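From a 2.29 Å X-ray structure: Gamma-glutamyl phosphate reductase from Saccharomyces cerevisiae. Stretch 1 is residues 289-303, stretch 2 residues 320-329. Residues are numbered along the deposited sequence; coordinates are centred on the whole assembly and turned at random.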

# COMPACT_ATOMS: atom_id res chain seq x y z
N LEU A 289 22.61 25.02 -13.08
CA LEU A 289 23.39 23.80 -12.83
C LEU A 289 24.82 24.12 -12.38
O LEU A 289 25.33 23.50 -11.45
CB LEU A 289 23.43 22.89 -14.06
CG LEU A 289 22.15 22.33 -14.66
CD1 LEU A 289 22.48 21.34 -15.78
CD2 LEU A 289 21.29 21.66 -13.59
N GLU A 290 25.46 25.09 -13.02
CA GLU A 290 26.81 25.46 -12.63
C GLU A 290 26.81 26.11 -11.25
O GLU A 290 27.75 25.95 -10.50
CB GLU A 290 27.52 26.33 -13.69
CG GLU A 290 27.22 27.82 -13.62
CD GLU A 290 27.70 28.59 -14.84
OE1 GLU A 290 28.04 27.95 -15.87
OE2 GLU A 290 27.74 29.85 -14.77
N ASN A 291 25.73 26.81 -10.91
CA ASN A 291 25.57 27.37 -9.57
C ASN A 291 25.39 26.27 -8.50
O ASN A 291 25.83 26.43 -7.37
CB ASN A 291 24.41 28.37 -9.54
CG ASN A 291 24.06 28.83 -8.14
OD1 ASN A 291 24.81 29.56 -7.49
ND2 ASN A 291 22.89 28.41 -7.66
N LEU A 292 24.75 25.17 -8.87
CA LEU A 292 24.58 24.05 -7.95
C LEU A 292 25.90 23.32 -7.70
O LEU A 292 26.19 22.92 -6.58
CB LEU A 292 23.55 23.05 -8.48
CG LEU A 292 22.08 23.34 -8.18
CD1 LEU A 292 21.21 22.70 -9.24
CD2 LEU A 292 21.72 22.84 -6.79
N THR A 293 26.69 23.17 -8.76
CA THR A 293 27.95 22.45 -8.69
C THR A 293 29.02 23.26 -7.95
O THR A 293 29.59 22.79 -6.97
CB THR A 293 28.45 22.03 -10.08
OG1 THR A 293 27.51 21.14 -10.68
CG2 THR A 293 29.79 21.31 -9.97
N LEU A 294 29.29 24.48 -8.41
CA LEU A 294 30.39 25.25 -7.84
C LEU A 294 29.97 26.25 -6.76
O LEU A 294 30.71 27.19 -6.45
CB LEU A 294 31.28 25.87 -8.93
CG LEU A 294 30.71 26.64 -10.13
CD1 LEU A 294 30.29 28.06 -9.75
CD2 LEU A 294 31.73 26.67 -11.27
N GLU A 295 28.80 26.04 -6.16
CA GLU A 295 28.38 26.84 -5.01
C GLU A 295 27.77 25.96 -3.92
O GLU A 295 27.85 26.28 -2.73
CB GLU A 295 27.42 27.95 -5.42
CG GLU A 295 27.20 29.05 -4.37
CD GLU A 295 28.36 30.04 -4.28
OE1 GLU A 295 29.23 30.05 -5.18
OE2 GLU A 295 28.39 30.84 -3.32
N GLY A 296 27.16 24.85 -4.33
CA GLY A 296 26.61 23.88 -3.38
C GLY A 296 27.35 22.55 -3.41
O GLY A 296 26.96 21.60 -2.72
N GLY A 297 28.42 22.48 -4.20
CA GLY A 297 29.20 21.25 -4.35
C GLY A 297 28.35 20.05 -4.75
O GLY A 297 28.68 18.91 -4.41
N VAL A 298 27.27 20.31 -5.49
CA VAL A 298 26.31 19.28 -5.87
C VAL A 298 26.74 18.55 -7.15
O VAL A 298 27.10 19.19 -8.15
CB VAL A 298 24.88 19.88 -6.05
CG1 VAL A 298 23.88 18.82 -6.50
CG2 VAL A 298 24.41 20.53 -4.76
N THR A 299 26.69 17.22 -7.11
CA THR A 299 26.86 16.38 -8.30
C THR A 299 25.54 16.24 -9.03
O THR A 299 24.50 15.98 -8.43
CB THR A 299 27.41 14.97 -7.95
OG1 THR A 299 28.72 15.11 -7.38
CG2 THR A 299 27.51 14.09 -9.19
N ILE A 300 25.61 16.41 -10.35
CA ILE A 300 24.42 16.43 -11.19
C ILE A 300 24.39 15.19 -12.07
O ILE A 300 25.28 14.99 -12.90
CB ILE A 300 24.37 17.75 -12.04
CG1 ILE A 300 24.23 18.96 -11.11
CG2 ILE A 300 23.21 17.74 -13.03
CD1 ILE A 300 24.61 20.26 -11.74
N HIS A 301 23.38 14.36 -11.88
CA HIS A 301 23.21 13.16 -12.70
C HIS A 301 22.33 13.46 -13.91
O HIS A 301 21.10 13.32 -13.86
CB HIS A 301 22.67 12.00 -11.86
CG HIS A 301 23.52 11.67 -10.68
ND1 HIS A 301 23.40 12.31 -9.46
CD2 HIS A 301 24.53 10.77 -10.52
CE1 HIS A 301 24.28 11.82 -8.61
NE2 HIS A 301 24.97 10.88 -9.23
N ALA A 302 22.99 13.86 -15.00
CA ALA A 302 22.33 14.34 -16.21
C ALA A 302 21.95 13.21 -17.15
O ALA A 302 22.58 12.15 -17.15
CB ALA A 302 23.24 15.33 -16.91
N THR A 303 20.92 13.43 -17.96
CA THR A 303 20.65 12.55 -19.10
C THR A 303 21.66 12.91 -20.18
O THR A 303 22.19 14.04 -20.18
CB THR A 303 19.19 12.68 -19.65
OG1 THR A 303 18.91 14.05 -19.99
CG2 THR A 303 18.16 12.17 -18.65
N LEU A 320 33.68 25.81 -18.89
CA LEU A 320 33.69 24.36 -18.60
C LEU A 320 34.94 23.98 -17.80
O LEU A 320 35.86 23.33 -18.31
CB LEU A 320 33.58 23.53 -19.90
CG LEU A 320 33.55 21.98 -19.85
CD1 LEU A 320 32.41 21.43 -19.01
CD2 LEU A 320 33.49 21.38 -21.26
N THR A 321 34.97 24.40 -16.53
CA THR A 321 36.12 24.17 -15.66
C THR A 321 36.28 22.69 -15.32
O THR A 321 35.42 21.87 -15.66
CB THR A 321 36.04 25.00 -14.34
OG1 THR A 321 34.88 24.61 -13.58
CG2 THR A 321 36.00 26.50 -14.63
N GLU A 322 37.38 22.37 -14.65
CA GLU A 322 37.61 21.05 -14.08
C GLU A 322 36.52 20.68 -13.09
O GLU A 322 35.99 19.56 -13.13
CB GLU A 322 38.98 21.01 -13.38
CG GLU A 322 39.19 19.83 -12.43
CD GLU A 322 39.13 18.48 -13.14
OE1 GLU A 322 39.68 18.35 -14.26
OE2 GLU A 322 38.54 17.54 -12.56
N ALA A 323 36.18 21.63 -12.21
CA ALA A 323 35.23 21.40 -11.11
C ALA A 323 33.80 21.05 -11.56
O ALA A 323 33.00 20.57 -10.76
CB ALA A 323 35.23 22.61 -10.16
N ILE A 324 33.51 21.30 -12.84
CA ILE A 324 32.22 20.97 -13.45
C ILE A 324 32.27 19.56 -14.06
O ILE A 324 31.34 18.77 -13.89
CB ILE A 324 31.83 22.01 -14.56
CG1 ILE A 324 31.70 23.43 -13.97
CG2 ILE A 324 30.58 21.59 -15.33
CD1 ILE A 324 30.71 23.57 -12.81
N GLN A 325 33.37 19.25 -14.75
CA GLN A 325 33.53 17.99 -15.49
C GLN A 325 33.46 16.75 -14.61
O GLN A 325 32.91 15.72 -15.02
CB GLN A 325 34.85 18.01 -16.27
CG GLN A 325 34.88 19.00 -17.42
CD GLN A 325 36.29 19.31 -17.91
OE1 GLN A 325 37.24 19.34 -17.12
NE2 GLN A 325 36.43 19.56 -19.21
N CYS A 326 34.02 16.85 -13.41
CA CYS A 326 34.06 15.73 -12.46
C CYS A 326 32.74 15.55 -11.72
O CYS A 326 32.39 14.43 -11.34
CB CYS A 326 35.20 15.91 -11.46
SG CYS A 326 35.07 17.41 -10.45
N LYS A 327 32.02 16.66 -11.52
CA LYS A 327 30.74 16.66 -10.79
C LYS A 327 29.50 16.71 -11.69
O LYS A 327 28.47 17.27 -11.30
CB LYS A 327 30.71 17.79 -9.76
CG LYS A 327 31.30 17.43 -8.40
CD LYS A 327 31.08 18.54 -7.39
N THR A 328 29.60 16.12 -12.88
CA THR A 328 28.48 16.04 -13.82
C THR A 328 28.48 14.67 -14.49
O THR A 328 29.37 14.35 -15.28
CB THR A 328 28.52 17.18 -14.89
OG1 THR A 328 28.58 18.45 -14.24
CG2 THR A 328 27.29 17.15 -15.79
N VAL A 329 27.46 13.87 -14.17
CA VAL A 329 27.36 12.48 -14.62
C VAL A 329 26.05 12.24 -15.38
O VAL A 329 25.97 11.39 -16.28
CB VAL A 329 27.48 11.50 -13.41
CG1 VAL A 329 27.17 10.05 -13.82
CG2 VAL A 329 28.87 11.59 -12.77
O HOH W 1 27.74 20.90 -13.20

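What does Lys327 do, as the residue most covered by the other stretch? Its modelled side chain, which stops at CD, runs from Thr293 in the helix to Gly297 and Thr299 in the loop after it. Lys327 CB sits 3.6 Å from Thr293 CG2, Lys327 CG 3.6 Å from Thr299 OG1, and Lys327 CD 3.8 Å from Gly297 O. Its backbone works too: Lys327 O accepts a hydrogen bond from Ile300 N at 3.1 Å.

How does Val329 join the bridge? Val329 N donates to Ile300 O at 2.8 Å, and the nearly straight N-H...O angle of 167° suits a backbone bridge. Ile300 thus uses both its amide and its carbonyl, gripping the residues before and after Thr328, its bridge partner. Beyond the bridge, the Val329 side chain meets the His301 ring obliquely, Val329 CB to His301 CD2 at 4.2 Å.

What holds the helical end together? Ile324 points its CA-to-CB bond sideways, but its m, m rotamer brings Ile324 CD1 back to the first helix, 3.6 Å from Leu294 CD2 and 3.7 Å from Thr293 CG2.

Is anything polar buried here? Water 1 links Thr293 and Thr328, lying 2.5 Å from Thr293 OG1 and donating to Thr328 OG1 at 2.8 Å. Thr328 OG1 in turn donates to Ile324 O at 2.8 Å, tying the bridge residue back to Ile324 in the preceding helix.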